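Local coordinates for 4-hydroxy-3-methylbut-2-enyl diphosphate reductase, apicoplast (Plasmodium falciparum, PDB 4N7B), which catalyses the final step of the MEP pathway, reducing HMBPP to isopentenyl and dimethylallyl diphosphate with an iron-sulfur cluster and electrons from ferredoxin, at residues T421-I426 against K445-S450. Residues are numbered along the deposited sequence; the frame is centred on the assembly and turned at random.
Sequences TALNKI and KKLVYS
Leu-423 reaches across to Leu-447 with one methyl branch, its CD2 lying 3.3 Å from the Leu-447 carbonyl O and 4.0 Å from the Leu-447 CD2 methyl. That branch therefore rests against the Leu-447 backbone carbonyl as well as its side chain. Leu-423 has its CG anti to the backbone N (chi1 171°), which extends the isobutyl group across the gap between the helices. Leucine suits both places: branched beyond CB, it offers a methyl to the opposite helix while the rest of the group is buried against the sheet, Leu-423 meeting Ile-225 and Thr-433, and Leu-447 meeting Val-435.

The side turned from the sheet is more polar and, at partly exposed Asn-424, nearer solvent. A single close pair forms here, the amide oxygen OD1 of Asn-424 coming 3.3 Å from Ser-450 CB, and no hydrogen bond joins the two helices. Ser-450 OG instead turns back on its own helix and donates to Lys-446 O at 2.7 Å, while its backbone N reaches that same oxygen from the opposite face of the carbonyl plane. A small residue that can satisfy its own hydroxyl fits where the backbones are nearest, the CA atoms of Asn-424 and Ser-450 being 6.7 Å apart. Asn-424 also touches Arg-454, and a bound sulfate lies about 4 Å from its side chain.

Helices 414-427 and 442-452 thus cover one face of a five-stranded parallel sheet, the second being the crossover of a beta-alpha-beta unit between adjacent strands 432-436 and 458-461, in one of the three alpha/beta domains arranged about the cluster in the IspH fold.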
ATOM      1  N   THR A 421      -3.685  13.474   2.533  1.00 23.51           N
ATOM      2  CA  THR A 421      -3.746  14.797   3.153  1.00 23.22           C
ATOM      3  C   THR A 421      -3.367  15.898   2.145  1.00 28.46           C
ATOM      4  O   THR A 421      -4.041  16.940   2.050  1.00 28.88           O
ATOM      5  CB  THR A 421      -2.849  14.877   4.401  1.00 24.34           C
ATOM      6  OG1 THR A 421      -3.328  13.949   5.388  1.00 27.40           O
ATOM      7  CG2 THR A 421      -2.864  16.300   4.991  1.00 29.71           C
ATOM      8  N   ALA A 422      -2.320  15.664   1.369  1.00 26.66           N
ATOM      9  CA  ALA A 422      -1.855  16.686   0.440  1.00 35.78           C
ATOM     10  C   ALA A 422      -2.878  16.881  -0.680  1.00 27.03           C
ATOM     11  O   ALA A 422      -3.233  18.000  -1.031  1.00 29.71           O
ATOM     12  CB  ALA A 422      -0.515  16.296  -0.121  1.00 20.15           C
ATOM     13  N   LEU A 423      -3.366  15.778  -1.226  1.00 20.78           N
ATOM     14  CA  LEU A 423      -4.369  15.831  -2.289  1.00 29.85           C
ATOM     15  C   LEU A 423      -5.649  16.523  -1.794  1.00 28.91           C
ATOM     16  O   LEU A 423      -6.237  17.373  -2.490  1.00 26.80           O
ATOM     17  CB  LEU A 423      -4.690  14.413  -2.758  1.00 24.89           C
ATOM     18  CG  LEU A 423      -5.880  14.286  -3.715  1.00 20.11           C
ATOM     19  CD1 LEU A 423      -5.612  15.089  -4.992  1.00 19.39           C
ATOM     20  CD2 LEU A 423      -6.191  12.812  -4.031  1.00 19.25           C
ATOM     21  N   ASN A 424      -6.080  16.168  -0.581  1.00 22.97           N
ATOM     22  CA  ASN A 424      -7.292  16.751  -0.005  1.00 26.50           C
ATOM     23  C   ASN A 424      -7.219  18.269   0.098  1.00 34.84           C
ATOM     24  O   ASN A 424      -8.229  18.947  -0.079  1.00 28.77           O
ATOM     25  CB  ASN A 424      -7.564  16.178   1.381  1.00 24.41           C
ATOM     26  CG  ASN A 424      -8.030  14.742   1.329  1.00 27.87           C
ATOM     27  OD1 ASN A 424      -8.454  14.269   0.286  1.00 24.57           O
ATOM     28  ND2 ASN A 424      -7.964  14.045   2.456  1.00 28.67           N
ATOM     29  N   LYS A 425      -6.030  18.795   0.400  1.00 26.73           N
ATOM     30  CA  LYS A 425      -5.835  20.242   0.575  1.00 28.23           C
ATOM     31  C   LYS A 425      -5.976  21.016  -0.719  1.00 29.81           C
ATOM     32  O   LYS A 425      -6.521  22.114  -0.731  1.00 34.20           O
ATOM     33  CB  LYS A 425      -4.443  20.544   1.120  1.00 34.29           C
ATOM     34  CG  LYS A 425      -4.427  20.937   2.570  1.00 44.45           C
ATOM     35  CD  LYS A 425      -3.006  20.880   3.117  1.00 65.66           C
ATOM     36  CE  LYS A 425      -2.990  20.360   4.539  1.00 60.35           C
ATOM     37  NZ  LYS A 425      -1.596  20.274   5.052  1.00 58.98           N
ATOM     38  N   ILE A 426      -5.476  20.435  -1.809  1.00 28.45           N
ATOM     39  CA  ILE A 426      -5.442  21.129  -3.088  1.00 25.31           C
ATOM     40  C   ILE A 426      -6.602  20.765  -4.028  1.00 30.42           C
ATOM     41  O   ILE A 426      -7.011  21.608  -4.814  1.00 25.14           O
ATOM     42  CB  ILE A 426      -4.086  20.912  -3.830  1.00 29.55           C
ATOM     43  CG1 ILE A 426      -3.983  21.816  -5.053  1.00 25.95           C
ATOM     44  CG2 ILE A 426      -3.958  19.488  -4.289  1.00 28.75           C
ATOM     45  CD1 ILE A 426      -4.155  23.299  -4.753  1.00 29.70           C
ATOM     46  N   LYS A 445      -6.647   3.707  -5.262  1.00 20.76           N
ATOM     47  CA  LYS A 445      -8.090   3.846  -5.354  1.00 21.30           C
ATOM     48  C   LYS A 445      -8.611   4.776  -4.276  1.00 21.82           C
ATOM     49  O   LYS A 445      -9.567   5.521  -4.508  1.00 24.09           O
ATOM     50  CB  LYS A 445      -8.765   2.478  -5.279  1.00 23.18           C
ATOM     51  CG  LYS A 445      -8.638   1.717  -6.600  1.00 24.77           C
ATOM     52  CD  LYS A 445      -9.334   0.368  -6.564  1.00 33.11           C
ATOM     53  CE  LYS A 445      -8.582  -0.615  -5.706  1.00 39.96           C
ATOM     54  NZ  LYS A 445      -9.140  -1.993  -5.880  1.00 47.76           N
ATOM     55  N   LYS A 446      -7.967   4.773  -3.110  1.00 20.83           N
ATOM     56  CA  LYS A 446      -8.431   5.623  -2.009  1.00 21.01           C
ATOM     57  C   LYS A 446      -8.070   7.085  -2.254  1.00 27.99           C
ATOM     58  O   LYS A 446      -8.712   7.992  -1.709  1.00 29.08           O
ATOM     59  CB  LYS A 446      -7.917   5.128  -0.650  1.00 21.71           C
ATOM     60  CG  LYS A 446      -8.338   3.695  -0.328  1.00 32.58           C
ATOM     61  CD  LYS A 446      -9.855   3.550  -0.358  1.00 27.19           C
ATOM     62  CE  LYS A 446     -10.286   2.094  -0.573  1.00 44.24           C
ATOM     63  NZ  LYS A 446     -11.761   2.009  -0.924  1.00 48.98           N
ATOM     64  N   LEU A 447      -7.071   7.330  -3.095  1.00 23.97           N
ATOM     65  CA  LEU A 447      -6.742   8.714  -3.436  1.00 27.29           C
ATOM     66  C   LEU A 447      -7.852   9.257  -4.319  1.00 23.36           C
ATOM     67  O   LEU A 447      -8.360  10.353  -4.098  1.00 19.95           O
ATOM     68  CB  LEU A 447      -5.401   8.803  -4.156  1.00 25.31           C
ATOM     69  CG  LEU A 447      -4.188   8.697  -3.242  1.00 21.86           C
ATOM     70  CD1 LEU A 447      -2.926   8.624  -4.076  1.00 23.30           C
ATOM     71  CD2 LEU A 447      -4.124   9.873  -2.309  1.00 24.98           C
ATOM     72  N   VAL A 448      -8.225   8.492  -5.330  1.00 25.13           N
ATOM     73  CA  VAL A 448      -9.325   8.892  -6.198  1.00 26.75           C
ATOM     74  C   VAL A 448     -10.568   9.190  -5.361  1.00 25.58           C
ATOM     75  O   VAL A 448     -11.259  10.201  -5.550  1.00 28.34           O
ATOM     76  CB  VAL A 448      -9.662   7.774  -7.184  1.00 26.11           C
ATOM     77  CG1 VAL A 448     -11.093   7.943  -7.760  1.00 31.38           C
ATOM     78  CG2 VAL A 448      -8.644   7.740  -8.276  1.00 27.56           C
ATOM     79  N   TYR A 449     -10.860   8.288  -4.437  1.00 29.26           N
ATOM     80  CA  TYR A 449     -12.049   8.417  -3.602  1.00 26.32           C
ATOM     81  C   TYR A 449     -11.986   9.668  -2.732  1.00 29.99           C
ATOM     82  O   TYR A 449     -12.989  10.346  -2.539  1.00 21.79           O
ATOM     83  CB  TYR A 449     -12.154   7.182  -2.733  1.00 23.65           C
ATOM     84  CG  TYR A 449     -13.314   7.111  -1.775  1.00 25.01           C
ATOM     85  CD1 TYR A 449     -14.578   6.746  -2.213  1.00 24.07           C
ATOM     86  CD2 TYR A 449     -13.134   7.351  -0.422  1.00 27.72           C
ATOM     87  CE1 TYR A 449     -15.642   6.629  -1.328  1.00 25.29           C
ATOM     88  CE2 TYR A 449     -14.185   7.243   0.465  1.00 28.56           C
ATOM     89  CZ  TYR A 449     -15.445   6.882  -0.000  1.00 29.75           C
ATOM     90  OH  TYR A 449     -16.492   6.769   0.882  1.00 32.46           O
ATOM     91  N   SER A 450     -10.807   9.971  -2.197  1.00 23.29           N
ATOM     92  CA  SER A 450     -10.649  11.134  -1.320  1.00 20.19           C
ATOM     93  C   SER A 450     -11.054  12.403  -2.047  1.00 23.66           C
ATOM     94  O   SER A 450     -11.683  13.279  -1.470  1.00 23.64           O
ATOM     95  CB  SER A 450      -9.188  11.269  -0.848  1.00 20.30           C
ATOM     96  OG  SER A 450      -8.798  10.167  -0.044  1.00 31.87           O
TER